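Local coordinates for NigD-like protein (Bacteroides vulgatus ATCC 8482, PDB 3K6O) that is of unknown function but combines an N-terminal OB domain with a C-terminal beta-sandwich domain, at residues 20-25 against 51-56; 61-66 against 75-80; 108-113 against 213-218. All coordinates share one frame; numbering follows the deposited sequence. Where two conformers were deposited one is given.

Contact 1: 20-25 against 51-56. With SO4 (sulfate ion), chain F; SO4 (sulfate ion), chain G.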
loop_
_atom_site.group_PDB
_atom_site.type_symbol
_atom_site.label_atom_id
_atom_site.label_comp_id
_atom_site.label_asym_id
_atom_site.label_seq_id
_atom_site.Cartn_x
_atom_site.Cartn_y
_atom_site.Cartn_z
ATOM N N ALA A 20 -2.093 8.471 1.592
ATOM C CA ALA A 20 -1.918 9.518 0.635
ATOM C C ALA A 20 -0.555 9.421 -0.016
ATOM O O ALA A 20 0.358 8.783 0.493
ATOM C CB ALA A 20 -2.114 10.901 1.307
ATOM N N THR A 21 -0.418 10.055 -1.159
ATOM C CA THR A 21 0.854 10.124 -1.833
ATOM C C THR A 21 1.216 11.576 -1.932
ATOM O O THR A 21 0.402 12.398 -2.293
ATOM C CB THR A 21 0.797 9.493 -3.249
ATOM O OG1 THR A 21 0.214 8.178 -3.181
ATOM C CG2 THR A 21 2.223 9.363 -3.851
ATOM N N VAL A 22 2.440 11.881 -1.570
ATOM C CA VAL A 22 2.980 13.214 -1.681
ATOM C C VAL A 22 3.216 13.532 -3.155
ATOM O O VAL A 22 3.704 12.703 -3.916
ATOM C CB VAL A 22 4.317 13.315 -0.901
ATOM C CG1 VAL A 22 4.946 14.721 -1.048
ATOM C CG2 VAL A 22 4.124 12.950 0.570
ATOM N N GLU A 23 2.871 14.740 -3.569
ATOM C CA GLU A 23 3.232 15.192 -4.891
ATOM C C GLU A 23 3.696 16.623 -4.804
ATOM O O GLU A 23 3.500 17.276 -3.799
ATOM C CB GLU A 23 2.069 14.995 -5.858
ATOM C CG GLU A 23 1.619 13.540 -6.007
ATOM C CD GLU A 23 2.667 12.614 -6.678
ATOM O OE1 GLU A 23 3.729 13.070 -7.164
ATOM O OE2 GLU A 23 2.424 11.400 -6.696
ATOM N N LYS A 24 4.374 17.064 -5.856
ATOM C CA LYS A 24 4.892 18.415 -5.981
ATOM C C LYS A 24 4.774 18.890 -7.421
ATOM O O LYS A 24 4.879 18.108 -8.342
ATOM C CB LYS A 24 6.362 18.496 -5.569
ATOM C CG LYS A 24 6.617 18.107 -4.149
ATOM C CD LYS A 24 8.069 18.291 -3.736
ATOM C CE LYS A 24 8.374 19.660 -3.293
ATOM N NZ LYS A 24 9.775 19.737 -2.799
ATOM N N GLN A 25 4.542 20.176 -7.599
ATOM C CA GLN A 25 4.635 20.798 -8.905
ATOM C C GLN A 25 5.341 22.134 -8.742
ATOM O O GLN A 25 5.233 22.761 -7.691
ATOM C CB GLN A 25 3.255 20.984 -9.544
ATOM C CG GLN A 25 2.602 19.675 -9.942
ATOM C CD GLN A 25 1.249 19.905 -10.557
ATOM O OE1 GLN A 25 0.210 19.703 -9.920
ATOM N NE2 GLN A 25 1.247 20.394 -11.776
ATOM N N ARG A 51 7.408 19.597 5.269
ATOM C CA ARG A 51 7.919 20.375 4.128
ATOM C C ARG A 51 8.953 19.659 3.289
ATOM O O ARG A 51 9.109 19.971 2.120
ATOM C CB ARG A 51 8.516 21.705 4.595
ATOM C CG ARG A 51 7.457 22.664 5.028
ATOM C CD ARG A 51 8.046 24.053 5.242
ATOM N NE ARG A 51 7.039 24.942 5.781
ATOM C CZ ARG A 51 6.910 25.252 7.068
ATOM N NH1 ARG A 51 7.727 24.737 7.986
ATOM N NH2 ARG A 51 5.952 26.098 7.438
ATOM N N ASP A 52 9.618 18.691 3.905
ATOM C CA ASP A 52 10.676 17.985 3.169
ATOM C C ASP A 52 10.228 16.655 2.558
ATOM O O ASP A 52 11.058 15.900 2.018
ATOM C CB ASP A 52 11.928 17.833 4.041
ATOM C CG ASP A 52 12.326 19.139 4.682
ATOM O OD1 ASP A 52 12.464 20.143 3.948
ATOM O OD2 ASP A 52 12.457 19.178 5.922
ATOM N N LEU A 53 8.915 16.415 2.539
ATOM C CA LEU A 53 8.405 15.248 1.873
ATOM C C LEU A 53 8.628 15.418 0.378
ATOM O O LEU A 53 8.565 16.521 -0.149
ATOM C CB LEU A 53 6.928 15.021 2.206
ATOM C CG LEU A 53 6.697 14.615 3.661
ATOM C CD1 LEU A 53 5.235 14.687 4.040
ATOM C CD2 LEU A 53 7.245 13.221 3.911
ATOM N N LYS A 54 8.927 14.310 -0.285
ATOM C CA LYS A 54 9.247 14.311 -1.701
ATOM C C LYS A 54 8.138 13.626 -2.475
ATOM O O LYS A 54 7.479 12.719 -1.968
ATOM C CB LYS A 54 10.568 13.570 -1.971
ATOM C CG LYS A 54 11.801 14.079 -1.215
ATOM C CD LYS A 54 12.166 15.521 -1.675
ATOM C CE LYS A 54 13.153 16.237 -0.730
ATOM N NZ LYS A 54 12.752 17.687 -0.559
ATOM N N ALA A 55 7.993 14.032 -3.727
ATOM C CA ALA A 55 7.008 13.473 -4.629
ATOM C C ALA A 55 7.167 11.973 -4.702
ATOM O O ALA A 55 8.271 11.483 -4.766
ATOM C CB ALA A 55 7.170 14.092 -5.988
ATOM N N GLY A 56 6.055 11.247 -4.645
ATOM C CA GLY A 56 6.062 9.803 -4.721
ATOM C C GLY A 56 6.147 9.121 -3.375
ATOM O O GLY A 56 5.853 7.952 -3.278
HETATM S S SO4 F . 8.954 21.450 8.397
HETATM O O1 SO4 F . 9.378 22.750 7.838
HETATM O O2 SO4 F . 9.999 20.488 8.031
HETATM O O3 SO4 F . 8.781 21.470 9.862
HETATM O O4 SO4 F . 7.618 21.103 7.879
HETATM S S SO4 G . 5.464 26.529 10.763
HETATM O O1 SO4 G . 4.465 26.937 9.768
HETATM O O2 SO4 G . 6.068 25.259 10.395
HETATM O O3 SO4 G . 6.546 27.517 10.791
HETATM O O4 SO4 G . 4.786 26.367 12.054
HETATM O O HOH W 1 9.773 18.684 -0.209
#

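Contact 2: 61-66 against 75-80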
loop_
_atom_site.group_PDB
_atom_site.type_symbol
_atom_site.label_atom_id
_atom_site.label_comp_id
_atom_site.label_asym_id
_atom_site.label_seq_id
_atom_site.Cartn_x
_atom_site.Cartn_y
_atom_site.Cartn_z
ATOM N N GLY A 61 -1.759 8.679 7.012
ATOM C CA GLY A 61 -1.843 9.953 7.688
ATOM C C GLY A 61 -3.113 10.212 8.451
ATOM O O GLY A 61 -4.093 9.493 8.301
ATOM N N ASN A 62 -3.051 11.254 9.284
ATOM C CA ASN A 62 -4.141 11.734 10.103
ATOM C C ASN A 62 -4.466 13.186 9.698
ATOM O O ASN A 62 -3.690 14.074 9.984
ATOM C CB ASN A 62 -3.714 11.665 11.583
ATOM C CG ASN A 62 -4.774 12.147 12.528
ATOM O OD1 ASN A 62 -5.645 12.946 12.169
ATOM N ND2 ASN A 62 -4.702 11.680 13.763
ATOM N N TYR A 63 -5.611 13.396 9.051
ATOM C CA TYR A 63 -6.010 14.692 8.495
ATOM C C TYR A 63 -7.268 15.213 9.142
ATOM O O TYR A 63 -8.135 14.437 9.544
ATOM C CB TYR A 63 -6.246 14.581 6.969
ATOM C CG TYR A 63 -5.330 13.590 6.299
ATOM C CD1 TYR A 63 -3.953 13.807 6.269
ATOM C CD2 TYR A 63 -5.822 12.431 5.732
ATOM C CE1 TYR A 63 -3.074 12.894 5.690
ATOM C CE2 TYR A 63 -4.941 11.482 5.130
ATOM C CZ TYR A 63 -3.570 11.735 5.130
ATOM O OH TYR A 63 -2.689 10.853 4.579
ATOM N N SER A 64 -7.350 16.544 9.239
ATOM C CA SER A 64 -8.571 17.257 9.539
ATOM C C SER A 64 -8.920 18.121 8.353
ATOM O O SER A 64 -8.131 18.988 7.934
ATOM C CB SER A 64 -8.405 18.170 10.759
ATOM O OG SER A 64 -8.150 17.447 11.949
ATOM N N PHE A 65 -10.103 17.919 7.811
ATOM C CA PHE A 65 -10.498 18.662 6.635
ATOM C C PHE A 65 -11.122 19.955 7.100
ATOM O O PHE A 65 -12.184 19.933 7.696
ATOM C CB PHE A 65 -11.467 17.838 5.777
ATOM C CG PHE A 65 -10.831 16.670 5.144
ATOM C CD1 PHE A 65 -10.583 15.526 5.871
ATOM C CD2 PHE A 65 -10.454 16.705 3.829
ATOM C CE1 PHE A 65 -9.960 14.427 5.273
ATOM C CE2 PHE A 65 -9.835 15.612 3.238
ATOM C CZ PHE A 65 -9.599 14.480 3.958
ATOM N N LEU A 66 -10.439 21.071 6.870
ATOM C CA LEU A 66 -10.845 22.340 7.462
ATOM C C LEU A 66 -11.832 23.140 6.606
ATOM O O LEU A 66 -12.703 23.821 7.140
ATOM C CB LEU A 66 -9.628 23.188 7.792
ATOM C CG LEU A 66 -8.598 22.616 8.767
ATOM C CD1 LEU A 66 -7.417 23.555 8.811
ATOM C CD2 LEU A 66 -9.142 22.331 10.194
ATOM N N TYR A 75 -9.509 20.274 -0.826
ATOM C CA TYR A 75 -9.598 20.711 0.558
ATOM C C TYR A 75 -8.279 21.267 1.083
ATOM O O TYR A 75 -7.204 20.868 0.644
ATOM C CB TYR A 75 -9.991 19.551 1.468
ATOM C CG TYR A 75 -11.331 18.944 1.160
ATOM C CD1 TYR A 75 -12.500 19.481 1.693
ATOM C CD2 TYR A 75 -11.424 17.815 0.366
ATOM C CE1 TYR A 75 -13.725 18.929 1.412
ATOM C CE2 TYR A 75 -12.642 17.256 0.082
ATOM C CZ TYR A 75 -13.788 17.811 0.611
ATOM O OH TYR A 75 -14.993 17.241 0.319
ATOM N N ASN A 76 -8.399 22.177 2.038
ATOM C CA ASN A 76 -7.301 22.649 2.860
ATOM C C ASN A 76 -7.383 21.863 4.144
ATOM O O ASN A 76 -8.463 21.775 4.734
ATOM C CB ASN A 76 -7.430 24.133 3.170
ATOM C CG ASN A 76 -7.302 24.997 1.948
ATOM O OD1 ASN A 76 -6.593 24.643 0.982
ATOM N ND2 ASN A 76 -7.964 26.166 1.985
ATOM N N ILE A 77 -6.260 21.280 4.566
ATOM C CA ILE A 77 -6.252 20.397 5.726
ATOM C C ILE A 77 -5.241 20.787 6.795
ATOM O O ILE A 77 -4.313 21.562 6.546
ATOM C CB ILE A 77 -5.992 18.899 5.315
ATOM C CG1 ILE A 77 -4.558 18.701 4.791
ATOM C CG2 ILE A 77 -6.980 18.468 4.245
ATOM C CD1 ILE A 77 -3.996 17.276 4.915
ATOM N N ARG A 78 -5.448 20.236 7.993
ATOM C CA ARG A 78 -4.423 20.177 9.008
ATOM C C ARG A 78 -3.848 18.762 8.963
ATOM O O ARG A 78 -4.595 17.770 9.032
ATOM C CB ARG A 78 -4.987 20.460 10.416
ATOM C CG ARG A 78 -3.979 20.262 11.496
ATOM C CD ARG A 78 -4.384 20.815 12.823
ATOM N NE ARG A 78 -5.652 20.298 13.297
ATOM C CZ ARG A 78 -6.776 21.008 13.409
ATOM N NH1 ARG A 78 -6.838 22.290 13.057
ATOM N NH2 ARG A 78 -7.863 20.418 13.871
ATOM N N LEU A 79 -2.536 18.674 8.869
ATOM C CA LEU A 79 -1.847 17.395 8.911
ATOM C C LEU A 79 -1.479 17.134 10.367
ATOM O O LEU A 79 -0.541 17.733 10.868
ATOM C CB LEU A 79 -0.599 17.435 8.027
ATOM C CG LEU A 79 0.280 16.189 8.020
ATOM C CD1 LEU A 79 -0.507 14.938 7.519
ATOM C CD2 LEU A 79 1.527 16.426 7.183
ATOM N N ASN A 80 -2.254 16.270 11.036
ATOM C CA ASN A 80 -2.097 16.004 12.475
ATOM C C ASN A 80 -0.937 15.050 12.788
ATOM O O ASN A 80 -0.310 15.173 13.811
ATOM C CB ASN A 80 -3.388 15.425 13.084
ATOM C CG ASN A 80 -4.613 16.321 12.886
ATOM O OD1 ASN A 80 -4.561 17.528 13.125
ATOM N ND2 ASN A 80 -5.727 15.718 12.461
#

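Contact 3: 108-113 against 213-218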
loop_
_atom_site.group_PDB
_atom_site.type_symbol
_atom_site.label_atom_id
_atom_site.label_comp_id
_atom_site.label_asym_id
_atom_site.label_seq_id
_atom_site.Cartn_x
_atom_site.Cartn_y
_atom_site.Cartn_z
ATOM N N ILE A 108 -2.034 -11.528 7.321
ATOM C CA ILE A 108 -2.524 -10.329 6.670
ATOM C C ILE A 108 -3.641 -9.710 7.506
ATOM O O ILE A 108 -4.595 -10.381 7.828
ATOM C CB ILE A 108 -3.097 -10.607 5.274
ATOM C CG1 ILE A 108 -2.031 -11.213 4.337
ATOM C CG2 ILE A 108 -3.651 -9.291 4.647
ATOM C CD1 ILE A 108 -0.727 -10.406 4.259
ATOM N N LYS A 109 -3.506 -8.444 7.876
ATOM C CA LYS A 109 -4.564 -7.723 8.585
ATOM C C LYS A 109 -5.459 -6.925 7.626
ATOM O O LYS A 109 -6.652 -6.854 7.830
ATOM C CB LYS A 109 -3.966 -6.805 9.664
ATOM C CG LYS A 109 -3.406 -7.543 10.869
ATOM C CD LYS A 109 -3.445 -6.701 12.140
ATOM C CE LYS A 109 -3.344 -7.572 13.379
ATOM N NZ LYS A 109 -3.163 -6.781 14.641
ATOM N N ASP A 110 -4.893 -6.303 6.595
ATOM C CA ASP A 110 -5.697 -5.647 5.555
ATOM C C ASP A 110 -5.026 -5.792 4.197
ATOM O O ASP A 110 -3.815 -5.771 4.111
ATOM C CB ASP A 110 -5.869 -4.153 5.839
ATOM C CG ASP A 110 -6.714 -3.889 7.039
ATOM O OD1 ASP A 110 -7.942 -3.962 6.906
ATOM O OD2 ASP A 110 -6.152 -3.625 8.112
HETATM N N MSE A 111 -5.819 -5.964 3.146
HETATM C CA MSE A 111 -5.306 -5.826 1.803
HETATM C C MSE A 111 -6.350 -5.247 0.883
HETATM O O MSE A 111 -7.461 -5.740 0.837
HETATM C CB MSE A 111 -4.820 -7.158 1.239
HETATM C CG MSE A 111 -4.295 -7.027 -0.253
HETATM SE SE MSE A 111 -4.109 -8.845 -1.008
HETATM C CE MSE A 111 -2.755 -9.353 0.198
ATOM N N TRP A 112 -5.970 -4.227 0.119
ATOM C CA TRP A 112 -6.873 -3.650 -0.860
ATOM C C TRP A 112 -6.092 -2.929 -1.943
ATOM O O TRP A 112 -5.045 -2.346 -1.672
ATOM C CB TRP A 112 -7.872 -2.696 -0.191
ATOM C CG TRP A 112 -7.326 -1.338 0.154
ATOM C CD1 TRP A 112 -7.542 -0.197 -0.514
ATOM C CD2 TRP A 112 -6.489 -1.002 1.269
ATOM N NE1 TRP A 112 -6.924 0.853 0.122
ATOM C CE2 TRP A 112 -6.251 0.374 1.211
ATOM C CE3 TRP A 112 -5.930 -1.736 2.317
ATOM C CZ2 TRP A 112 -5.450 1.044 2.145
ATOM C CZ3 TRP A 112 -5.141 -1.057 3.269
ATOM C CH2 TRP A 112 -4.919 0.313 3.176
ATOM N N PRO A 113 -6.596 -2.971 -3.175
ATOM C CA PRO A 113 -6.017 -2.156 -4.233
ATOM C C PRO A 113 -6.620 -0.771 -4.255
ATOM O O PRO A 113 -7.774 -0.592 -3.892
ATOM C CB PRO A 113 -6.425 -2.906 -5.509
ATOM C CG PRO A 113 -7.753 -3.512 -5.174
ATOM C CD PRO A 113 -7.708 -3.812 -3.661
ATOM N N PRO A 213 -10.574 -0.290 3.574
ATOM C CA PRO A 213 -10.950 -0.447 4.983
ATOM C C PRO A 213 -11.020 0.889 5.706
ATOM O O PRO A 213 -10.343 1.811 5.316
ATOM C CB PRO A 213 -9.822 -1.328 5.568
ATOM C CG PRO A 213 -8.876 -1.559 4.495
ATOM C CD PRO A 213 -9.187 -0.705 3.330
ATOM N N GLY A 214 -11.862 0.987 6.727
ATOM C CA GLY A 214 -11.829 2.133 7.659
ATOM C C GLY A 214 -10.708 1.964 8.681
ATOM O O GLY A 214 -10.439 0.855 9.139
ATOM N N PHE A 215 -10.014 3.047 9.011
ATOM C CA PHE A 215 -8.936 2.982 10.019
ATOM C C PHE A 215 -9.177 3.981 11.120
ATOM O O PHE A 215 -9.946 4.924 10.943
ATOM C CB PHE A 215 -7.572 3.270 9.380
ATOM C CG PHE A 215 -7.167 2.272 8.340
ATOM C CD1 PHE A 215 -6.783 0.988 8.706
ATOM C CD2 PHE A 215 -7.135 2.624 6.995
ATOM C CE1 PHE A 215 -6.406 0.063 7.745
ATOM C CE2 PHE A 215 -6.767 1.706 6.038
ATOM C CZ PHE A 215 -6.399 0.425 6.414
ATOM N N ASN A 216 -8.501 3.799 12.250
ATOM C CA ASN A 216 -8.530 4.819 13.303
ATOM C C ASN A 216 -7.131 5.155 13.848
ATOM O O ASN A 216 -6.145 4.570 13.408
ATOM C CB ASN A 216 -9.533 4.431 14.395
ATOM C CG ASN A 216 -9.313 3.056 14.927
ATOM O OD1 ASN A 216 -8.176 2.639 15.186
ATOM N ND2 ASN A 216 -10.409 2.332 15.125
ATOM N N PRO A 217 -7.033 6.138 14.761
ATOM C CA PRO A 217 -5.711 6.554 15.241
ATOM C C PRO A 217 -4.815 5.447 15.805
ATOM O O PRO A 217 -3.598 5.491 15.629
ATOM C CB PRO A 217 -6.056 7.584 16.320
ATOM C CG PRO A 217 -7.313 8.221 15.779
ATOM C CD PRO A 217 -8.090 7.047 15.244
ATOM N N LEU A 218 -5.399 4.460 16.473
ATOM C CA LEU A 218 -4.601 3.366 17.009
ATOM C C LEU A 218 -3.894 2.647 15.884
ATOM O O LEU A 218 -2.734 2.242 16.039
ATOM C CB LEU A 218 -5.458 2.382 17.829
ATOM C CG LEU A 218 -4.689 1.278 18.591
ATOM C CD1 LEU A 218 -3.612 1.854 19.544
ATOM C CD2 LEU A 218 -5.665 0.394 19.364
#

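Contact 1: 20-25 against 51-56
In the NigD-like N-terminal OB domain, the loop 51-56 lies against Val22 and its neighbours where strand 16-23 runs out. The backbones meet at Gly56, whose N donates to Val22 O at 2.9 Å in a fairly straight bond (165° at the hydrogen), approaching 32° out of the carbonyl plane. Ala55 CA adds a C-H...O contact to the same oxygen. At the positive phi of Gly56, a side chain would collide with the carbonyl oxygen of Ala55.

Val22 supplies the apolar part. With CG1 anti to the backbone N (chi1 178°), its CG1 rests 3.4 Å from Lys54 O and 3.8 Å from Leu53 CB, while CG2 reaches Leu53 CB and CD1, the two side chains crossing at about a right angle. In the OB domain the strand 16-23 pairs with 32-34 and 58-66, and the loop leads from strand 45-46 into 58-66; Val22 also touches Leu33 and Pro31.

Towards solvent, Lys24 NZ and Lys54 NZ come to 4.3 Å from each other, a pair of like charges probably eased by a shared water. That water accepts from Lys24 NZ at 2.8 Å and, at longer range, from Lys54 NZ, and it donates to the carbonyl oxygens of Arg51 and Leu53. Further along the loop, Arg51 NH1 donates to O1 of the chain F sulfate at 2.6 Å and also to O2 of the chain G sulfate, while Arg51 NH2 donates to O1 of the chain G ion; both ions probably come from the crystallisation liquor.

Contact 2: 61-66 against 75-80
Phe65 turns the edge of its ring onto the face of Tyr75, an edge-to-face pair with centroids 5.2 Å apart and planes at 85°; Phe65 CD2 comes to 3.6 Å from Tyr75 CG. The same ring lies beside Ile77, CD2 against CG2, and both pack on Leu41 of strand 40-43. Next along this face comes Tyr63. Its CD1 meets Ile77 CD1 at 3.7 Å, and Leu79 CD1 sits at the edge of its ring, all three side chains pointing the same way. The hydroxyl of Tyr63 is hydrogen-bonded to Ala18 O.

On the side of Ser64 and Arg78 the contacts are largely polar. Asn80 ND2 forms two nearly straight bonds, to Asn62 OD1 at 2.8 Å and to Ser64 OG at 3.0 Å, both acceptors lying in its amide plane. The amide planes of Asn62 and Asn80 stand 87° apart, and ND2 of Asn80 lies well above the carbonyl plane of Asn62. Because Asn80 OD1 in turn accepts from Arg78 NE at 3.0 Å, three bonds fix the rotation of this amide. Arg78 lays a face of its guanidinium over Ser64 CB, and its NH1 touches Leu66 CD2 while bonding to Gln45 OE1.

Backbone bonds run down the ladder: Asn80 N to Asn62 O, Ser64 N to Arg78 O, Arg78 N to Ser64 O, and Leu66 N to Asn76 O. Ser64 and Arg78 form a hydrogen-bonded pair, flanked by the non-hydrogen-bonded pairs Tyr63-Leu79 and Phe65-Ile77. This is a strongly twisted antiparallel beta hairpin, the strands 143° apart in direction, as suits the coiled sheet of an OB domain.

Contact 3: 108-113 against 213-218
The strand 110-113 and the extended chain before helix 217-221 keep their backbones well apart, Asp110 CA and Pro213 CA being 7.4 Å from each other, and only side chains fill the interval. Strand 107-113 belongs to the NigD-like C-terminal beta-sandwich domain and turns a corner at Lys109, which with Asp110 forms a classic beta bulge opposite Arg121.

Trp112 and Pro213 make the closest apolar contact. With CG between the backbone N and the carbonyl carbon (chi1 78°), the indole of Trp112 presents a face to Pro213 in a CH-pi contact: CD stands 3.7 Å from the centroid of the six-membered ring, 23° off the ring normal, and comes to 3.4 Å from Trp112 CD2. Phe215 meets the outer end of the same indole tip to tip, its CZ 3.6 Å from Trp112 CH2, the ring planes inclined at 48°, neither stacked nor perpendicular. Phe215 also makes an edge-to-face pair with Phe60 of strand 58-66, so its ring links the two domains. An alanine in place of Trp112 would probably leave Pro213 CD without the aromatic face it rests on and open a gap beside the tip of Phe215.

Asp110 borders the cluster on its polar side. Its carboxylate is held by a salt bridge from OD2 to Arg121 NH2, which is likely to favour the charged form. The side chains of Asp110 and Pro213 run antiparallel alongside each other, OD1 lying 3.5 Å from Pro213 CB, and Asp110 OD2 comes to the edge of the Phe215 ring, 3.7 Å from CE1.

Overall arrangement
Contacts 1, 2 and 3 follow one another in series along the chain. The first two lie within the OB domain, their centres 15 Å apart, on the neighbouring strands 16-23 and 58-66; they touch where Ala20 CB packs against Tyr63 OH at 3.3 Å. Contact 1 closes a loop onto a strand end, whereas contact 2 zips up the hairpin of 58-66 with 75-93, a strand that runs on to pair with 133-139 and 165-173. Contact 3 draws the C-terminal segment 213-218 onto the sandwich, about 19 Å from contact 2 and 22 Å from contact 1 between centres. The chain's tail thus returns to the region between the two domains.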